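Local coordinates for protein aromatic-amino-acid aminotransferase (Burkholderia pseudomallei, PDB 4F4E) that probably transfers amino groups between aromatic amino acids such as tyrosine and 2-oxoglutarate, using covalently bound pyridoxal phosphate as its cofactor, at residues A[128-133]-A[230-235]; A[260-265]-A[279-284]. All coordinates share one frame; numbering follows the deposited sequence.

Interaction 1. Residues A[128-133]-A[230-235]; sequences GALKIG and VPFLDI
Leu-130 and Phe-232 carry this helix-on-sheet contact, and methyl CD2 of the leucine rests on one face of the phenyl ring. Leu-130 CD2 stands 4.1 Å from the centroid of the Phe-232 ring, a CH-pi contact displaced toward the rim. With CG anti to the backbone N (chi1 -155°), Phe-232 extends from its strand toward the helix, and its CZ end meets backbone at the ring edge: Ala-129 O and Gly-133 CA each lie 4.1 Å from Phe-232 CZ. Gly-133, lacking a side chain, lets the ring come close to the helix backbone. That is the tight half. Toward the aspartate the fit is looser: Leu-130 CD1 lies 3.7 Å from Asp-234 OD2, the two side chains crossing at about a right angle without a polar bond. The carboxylate has its partner elsewhere, since OD2 is hydrogen-bonded to NE2 of His-156, and pyridine N1 of the cofactor-bearing residue 269 is also close to it. A helix running nearly antiparallel to a buried strand, their axes 10.3 Å apart, beside an aspartate near the pyridine nitrogen, is characteristic of the fold type I aminotransferase core.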
ATOM      1  N   GLY A 128      -6.410  -3.907   0.653  1.00  6.88           N
ATOM      2  CA  GLY A 128      -5.837  -3.078   1.710  1.00  6.70           C
ATOM      3  C   GLY A 128      -6.825  -2.744   2.811  1.00  6.94           C
ATOM      4  O   GLY A 128      -6.467  -2.730   3.977  1.00  7.25           O
ATOM      5  N   ALA A 129      -8.079  -2.506   2.442  1.00  6.90           N
ATOM      6  CA  ALA A 129      -9.152  -2.190   3.406  1.00  7.25           C
ATOM      7  C   ALA A 129      -9.403  -3.365   4.348  1.00  7.38           C
ATOM      8  O   ALA A 129      -9.566  -3.208   5.556  1.00  7.17           O
ATOM      9  CB  ALA A 129     -10.427  -1.777   2.698  1.00  7.25           C
ATOM     10  N   LEU A 130      -9.444  -4.559   3.764  1.00  7.60           N
ATOM     11  CA  LEU A 130      -9.571  -5.763   4.562  1.00  7.54           C
ATOM     12  C   LEU A 130      -8.422  -5.906   5.557  1.00  7.90           C
ATOM     13  O   LEU A 130      -8.636  -6.290   6.722  1.00  7.84           O
ATOM     14  CB  LEU A 130      -9.696  -7.020   3.701  1.00  7.47           C
ATOM     15  CG  LEU A 130     -10.947  -7.235   2.872  1.00  7.30           C
ATOM     16  CD1 LEU A 130     -10.693  -8.283   1.732  1.00  7.63           C
ATOM     17  CD2 LEU A 130     -12.116  -7.644   3.816  1.00  7.72           C
ATOM     18  N   LYS A 131      -7.204  -5.625   5.096  1.00  8.15           N
ATOM     19  CA  LYS A 131      -6.003  -5.766   5.921  1.00  8.17           C
ATOM     20  C   LYS A 131      -6.031  -4.790   7.095  1.00  8.58           C
ATOM     21  O   LYS A 131      -5.799  -5.146   8.226  1.00  8.32           O
ATOM     22  CB  LYS A 131      -4.761  -5.514   5.062  1.00  8.32           C
ATOM     23  CG  LYS A 131      -3.423  -5.522   5.779  1.00  8.83           C
ATOM     24  CD  LYS A 131      -3.198  -6.808   6.543  1.00  9.45           C
ATOM     25  CE  LYS A 131      -1.782  -6.913   7.062  1.00 10.57           C
ATOM     26  NZ  LYS A 131      -1.591  -7.899   8.166  1.00 11.10           N
ATOM     27  N   ILE A 132      -6.270  -3.520   6.809  1.00  8.52           N
ATOM     28  CA  ILE A 132      -6.283  -2.546   7.894  1.00  8.86           C
ATOM     29  C   ILE A 132      -7.404  -2.824   8.897  1.00  8.54           C
ATOM     30  O   ILE A 132      -7.196  -2.672  10.103  1.00  8.00           O
ATOM     31  CB  ILE A 132      -6.186  -1.082   7.402  1.00  9.26           C
ATOM     32  CG1 ILE A 132      -7.382  -0.644   6.612  1.00  9.73           C
ATOM     33  CG2 ILE A 132      -4.871  -0.855   6.624  1.00  9.55           C
ATOM     34  CD1 ILE A 132      -7.340   0.858   6.265  1.00 10.54           C
ATOM     35  N   GLY A 133      -8.569  -3.274   8.400  1.00  8.45           N
ATOM     36  CA  GLY A 133      -9.645  -3.688   9.249  1.00  8.76           C
ATOM     37  C   GLY A 133      -9.256  -4.891  10.106  1.00  9.09           C
ATOM     38  O   GLY A 133      -9.530  -4.909  11.316  1.00  9.36           O
ATOM     39  N   VAL A 230     -19.694  -9.591  14.337  1.00 11.63           N
ATOM     40  CA  VAL A 230     -19.132  -8.378  13.738  1.00 10.66           C
ATOM     41  C   VAL A 230     -19.190  -8.584  12.244  1.00 10.24           C
ATOM     42  O   VAL A 230     -18.436  -9.383  11.678  1.00  9.95           O
ATOM     43  CB  VAL A 230     -17.679  -8.152  14.194  1.00 10.44           C
ATOM     44  CG1 VAL A 230     -17.092  -6.917  13.468  1.00 10.04           C
ATOM     45  CG2 VAL A 230     -17.611  -8.043  15.724  1.00 10.53           C
ATOM     46  N   PRO A 231     -20.105  -7.872  11.567  1.00 10.26           N
ATOM     47  CA  PRO A 231     -20.205  -8.037  10.119  1.00 10.11           C
ATOM     48  C   PRO A 231     -19.101  -7.256   9.401  1.00  9.86           C
ATOM     49  O   PRO A 231     -18.887  -6.080   9.679  1.00  9.56           O
ATOM     50  CB  PRO A 231     -21.573  -7.463   9.786  1.00 10.32           C
ATOM     51  CG  PRO A 231     -21.793  -6.425  10.833  1.00 10.53           C
ATOM     52  CD  PRO A 231     -21.067  -6.892  12.082  1.00 10.52           C
ATOM     53  N   PHE A 232     -18.464  -7.937   8.463  1.00  9.85           N
ATOM     54  CA  PHE A 232     -17.417  -7.356   7.667  1.00  9.47           C
ATOM     55  C   PHE A 232     -17.870  -7.487   6.230  1.00  9.53           C
ATOM     56  O   PHE A 232     -17.675  -8.524   5.562  1.00  9.65           O
ATOM     57  CB  PHE A 232     -16.024  -8.000   7.945  1.00  9.39           C
ATOM     58  CG  PHE A 232     -14.849  -7.083   7.623  1.00  9.28           C
ATOM     59  CD1 PHE A 232     -14.891  -6.185   6.539  1.00  9.00           C
ATOM     60  CD2 PHE A 232     -13.702  -7.144   8.367  1.00  9.27           C
ATOM     61  CE1 PHE A 232     -13.802  -5.333   6.265  1.00  8.74           C
ATOM     62  CE2 PHE A 232     -12.609  -6.292   8.091  1.00  9.09           C
ATOM     63  CZ  PHE A 232     -12.671  -5.381   7.055  1.00  8.75           C
ATOM     64  N   LEU A 233     -18.510  -6.430   5.717  1.00  9.53           N
ATOM     65  CA  LEU A 233     -19.012  -6.481   4.343  0.50  9.30           C
ATOM     66  C   LEU A 233     -17.859  -6.197   3.379  1.00  8.94           C
ATOM     67  O   LEU A 233     -17.013  -5.320   3.627  1.00  8.77           O
ATOM     68  CB  LEU A 233     -20.169  -5.490   4.156  0.50  9.58           C
ATOM     69  CG  LEU A 233     -21.458  -5.895   4.882  0.50 10.05           C
ATOM     70  CD1 LEU A 233     -22.322  -4.684   5.141  0.50 10.35           C
ATOM     71  CD2 LEU A 233     -22.233  -6.925   4.052  0.50 10.29           C
ATOM     72  N   ASP A 234     -17.813  -6.944   2.279  1.00  8.78           N
ATOM     73  CA  ASP A 234     -16.817  -6.774   1.216  1.00  8.65           C
ATOM     74  C   ASP A 234     -17.600  -6.498  -0.061  1.00  8.28           C
ATOM     75  O   ASP A 234     -18.342  -7.367  -0.575  1.00  7.83           O
ATOM     76  CB  ASP A 234     -16.008  -8.053   1.060  1.00  8.99           C
ATOM     77  CG  ASP A 234     -14.923  -7.961  -0.000  1.00  9.69           C
ATOM     78  OD1 ASP A 234     -14.994  -7.073  -0.896  1.00 11.04           O
ATOM     79  OD2 ASP A 234     -13.982  -8.805   0.041  1.00  9.21           O
ATOM     80  N   ILE A 235     -17.523  -5.237  -0.492  1.00  7.98           N
ATOM     81  CA  ILE A 235     -18.260  -4.716  -1.666  1.00  8.07           C
ATOM     82  C   ILE A 235     -17.271  -4.283  -2.755  1.00  8.23           C
ATOM     83  O   ILE A 235     -16.815  -3.137  -2.831  1.00  8.27           O
ATOM     84  CB  ILE A 235     -19.289  -3.630  -1.268  1.00  7.92           C
ATOM     85  CG1 ILE A 235     -20.198  -3.247  -2.453  1.00  7.99           C
ATOM     86  CG2 ILE A 235     -18.607  -2.419  -0.578  1.00  7.75           C
ATOM     87  CD1 ILE A 235     -21.421  -2.375  -2.044  1.00  7.93           C
TER

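Interaction 2. Residues A[260-265]-A[279-284]; sequences NVFVSS and GALSII
Ser-265 and Gly-279 meet in the beta hairpin formed by strands 261-266 and 278-284, an antiparallel pair in the large mixed sheet of the aminotransferase fold. At Gly-279 the alpha carbon comes within 3.1 Å of Ser-265 O. Ala-280 then exchanges two backbone hydrogen bonds with Ser-265, and the one from Ser-265 N to Ala-280 O is almost straight at 177°. Leu-281 turns to the other face, where its CD1 lies 3.5 Å from Val-263 O. Ser-282 forms the same reciprocal pair of hydrogen bonds with Val-263. Its OG, hydrogen-bonded to Thr-120 OG1 of the neighbouring strand 118-124, also shares a water with Ser-265 OG, and that water donates to Val-263 O. Ile-283 lies alongside Phe-262: with CG1 anti to the carbonyl carbon (chi1 -54°), its CG1-CD1 arm is placed over one ring face, and Ile-283 CD1 packs against Phe-262 CE2 at 3.7 Å. Finally Ile-284 gives its N-H to Val-261 O and sets CD1 4.1 Å from Val-261 CB. Asn-260, whose ND2 also serves Asp-286 OD1, ends the pairing with a side-chain hydrogen bond of 3.1 Å from Asn-260 ND2 to Ile-284 O, the donor tilted 23° from the carbonyl plane.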
ATOM      1  N   ASN A 260     -22.214  -2.006  14.779  1.00 19.51           N
ATOM      2  CA  ASN A 260     -20.883  -1.683  14.347  1.00 18.23           C
ATOM      3  C   ASN A 260     -20.583  -2.600  13.163  1.00 17.94           C
ATOM      4  O   ASN A 260     -20.766  -3.843  13.275  1.00 19.55           O
ATOM      5  CB  ASN A 260     -19.908  -1.876  15.469  1.00 18.10           C
ATOM      6  CG  ASN A 260     -20.209  -0.946  16.650  1.00 19.09           C
ATOM      7  OD1 ASN A 260     -20.285  -1.391  17.768  1.00 19.93           O
ATOM      8  ND2 ASN A 260     -20.424   0.341  16.380  1.00 19.28           N
ATOM      9  N   VAL A 261     -20.241  -1.998  12.029  1.00 14.90           N
ATOM     10  CA  VAL A 261     -20.129  -2.700  10.756  1.00 13.40           C
ATOM     11  C   VAL A 261     -18.810  -2.274  10.153  1.00 11.65           C
ATOM     12  O   VAL A 261     -18.475  -1.086  10.182  1.00 11.73           O
ATOM     13  CB  VAL A 261     -21.258  -2.309   9.755  1.00 13.59           C
ATOM     14  CG1 VAL A 261     -21.152  -3.127   8.462  1.00 13.62           C
ATOM     15  CG2 VAL A 261     -22.648  -2.463  10.369  1.00 14.84           C
ATOM     16  N   PHE A 262     -18.049  -3.229   9.642  1.00 10.92           N
ATOM     17  CA  PHE A 262     -16.861  -2.957   8.833  1.00  9.68           C
ATOM     18  C   PHE A 262     -17.224  -3.150   7.371  1.00  9.45           C
ATOM     19  O   PHE A 262     -17.979  -4.076   7.054  1.00  9.47           O
ATOM     20  CB  PHE A 262     -15.728  -3.913   9.204  1.00  9.72           C
ATOM     21  CG  PHE A 262     -15.051  -3.581  10.509  1.00 10.11           C
ATOM     22  CD1 PHE A 262     -15.718  -3.709  11.691  1.00 10.36           C
ATOM     23  CD2 PHE A 262     -13.736  -3.205  10.531  1.00 10.24           C
ATOM     24  CE1 PHE A 262     -15.111  -3.434  12.884  1.00 10.81           C
ATOM     25  CE2 PHE A 262     -13.115  -2.916  11.715  1.00 10.59           C
ATOM     26  CZ  PHE A 262     -13.796  -3.038  12.899  1.00 10.69           C
ATOM     27  N   VAL A 263     -16.718  -2.274   6.490  1.00  8.69           N
ATOM     28  CA  VAL A 263     -16.977  -2.361   5.056  1.00  8.42           C
ATOM     29  C   VAL A 263     -15.690  -2.145   4.291  1.00  8.22           C
ATOM     30  O   VAL A 263     -15.112  -1.057   4.350  1.00  8.06           O
ATOM     31  CB  VAL A 263     -17.979  -1.302   4.554  1.00  8.53           C
ATOM     32  CG1 VAL A 263     -18.287  -1.521   3.077  1.00  8.40           C
ATOM     33  CG2 VAL A 263     -19.287  -1.347   5.389  1.00  8.47           C
ATOM     34  N   SER A 264     -15.230  -3.170   3.581  1.00  8.46           N
ATOM     35  CA  SER A 264     -14.158  -2.980   2.603  1.00  8.14           C
ATOM     36  C   SER A 264     -14.830  -2.742   1.255  1.00  8.28           C
ATOM     37  O   SER A 264     -15.646  -3.575   0.803  1.00  8.00           O
ATOM     38  CB  SER A 264     -13.273  -4.205   2.480  1.00  8.56           C
ATOM     39  OG  SER A 264     -12.558  -4.151   1.241  1.00  8.72           O
ATOM     40  N   SER A 265     -14.521  -1.612   0.643  1.00  8.18           N
ATOM     41  CA  SER A 265     -14.987  -1.301  -0.683  1.00  8.56           C
ATOM     42  C   SER A 265     -13.801  -1.116  -1.666  1.00  8.25           C
ATOM     43  O   SER A 265     -12.688  -0.759  -1.256  1.00  7.65           O
ATOM     44  CB  SER A 265     -15.908  -0.080  -0.690  1.00  9.12           C
ATOM     45  OG  SER A 265     -15.262   1.104  -0.344  1.00  9.66           O
ATOM     46  N   GLY A 279      -9.346   1.725  -2.927  1.00  6.46           N
ATOM     47  CA  GLY A 279     -10.430   1.221  -2.123  1.00  6.33           C
ATOM     48  C   GLY A 279     -10.556   2.008  -0.837  1.00  6.33           C
ATOM     49  O   GLY A 279     -10.012   3.126  -0.698  1.00  6.13           O
ATOM     50  N   ALA A 280     -11.312   1.470   0.094  1.00  6.29           N
ATOM     51  CA  ALA A 280     -11.611   2.192   1.344  1.00  6.26           C
ATOM     52  C   ALA A 280     -12.114   1.206   2.390  1.00  6.32           C
ATOM     53  O   ALA A 280     -12.807   0.230   2.077  1.00  6.34           O
ATOM     54  CB  ALA A 280     -12.646   3.282   1.123  1.00  6.42           C
ATOM     55  N   LEU A 281     -11.783   1.496   3.639  1.00  6.45           N
ATOM     56  CA  LEU A 281     -12.381   0.794   4.780  1.00  6.87           C
ATOM     57  C   LEU A 281     -13.288   1.800   5.449  1.00  6.97           C
ATOM     58  O   LEU A 281     -12.850   2.940   5.745  1.00  6.94           O
ATOM     59  CB  LEU A 281     -11.349   0.369   5.825  1.00  7.01           C
ATOM     60  CG  LEU A 281     -11.959  -0.317   7.064  1.00  7.38           C
ATOM     61  CD1 LEU A 281     -12.592  -1.674   6.678  1.00  7.34           C
ATOM     62  CD2 LEU A 281     -10.928  -0.451   8.167  1.00  8.02           C
ATOM     63  N   SER A 282     -14.530   1.418   5.645  1.00  7.44           N
ATOM     64  CA  SER A 282     -15.469   2.235   6.369  1.00  7.61           C
ATOM     65  C   SER A 282     -15.907   1.460   7.604  1.00  8.16           C
ATOM     66  O   SER A 282     -16.099   0.251   7.552  1.00  8.57           O
ATOM     67  CB  SER A 282     -16.695   2.614   5.501  1.00  7.62           C
ATOM     68  OG  SER A 282     -16.367   3.427   4.362  1.00  7.33           O
ATOM     69  N   ILE A 283     -16.052   2.171   8.737  1.00  8.71           N
ATOM     70  CA  ILE A 283     -16.523   1.572   9.980  1.00  9.13           C
ATOM     71  C   ILE A 283     -17.681   2.410  10.556  1.00  9.62           C
ATOM     72  O   ILE A 283     -17.561   3.617  10.694  1.00  9.38           O
ATOM     73  CB  ILE A 283     -15.383   1.462  11.030  1.00  9.37           C
ATOM     74  CG1 ILE A 283     -14.170   0.717  10.464  1.00  9.40           C
ATOM     75  CG2 ILE A 283     -15.893   0.801  12.322  1.00 10.03           C
ATOM     76  CD1 ILE A 283     -12.931   0.758  11.391  1.00  9.30           C
ATOM     77  N   ILE A 284     -18.796   1.766  10.890  1.00  9.97           N
ATOM     78  CA  ILE A 284     -19.922   2.466  11.506  1.00 10.62           C
ATOM     79  C   ILE A 284     -19.748   2.379  13.015  1.00 11.35           C
ATOM     80  O   ILE A 284     -19.614   1.269  13.572  1.00 11.37           O
ATOM     81  CB  ILE A 284     -21.265   1.888  11.025  1.00 11.16           C
ATOM     82  CG1 ILE A 284     -21.423   2.074   9.523  1.00 11.12           C
ATOM     83  CG2 ILE A 284     -22.451   2.492  11.825  1.00 11.60           C
ATOM     84  CD1 ILE A 284     -22.668   1.459   8.877  1.00 11.76           C
TER
HETATM   85  O   HOH W   1     -15.514   1.489   2.488  1.00  7.46           O

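Both contacts are buried and involve the same mixed sheet, yet they illustrate different ways of building it. Interaction 2 binds two sheet neighbours edge to edge through repeated backbone hydrogen bonds and buries 533 Å², whereas interaction 1 packs a helix lengthwise on the sheet through apolar contacts, with side chains meeting both side chain and backbone, and buries 196 Å². They are joined directly: strand 230-235 runs parallel to 261-266, with Leu-233 N 2.8 Å from Phe-262 O in a probable hydrogen bond. Helix 125-140 lies on the face that carries Phe-232, Ser-264 and Leu-281, and the Phe-232 and Phe-262 rings meet there. The cofactor-bearing residue 269 belongs to the hairpin connection, while Asp-234 approaches its pyridine from the neighbouring strand.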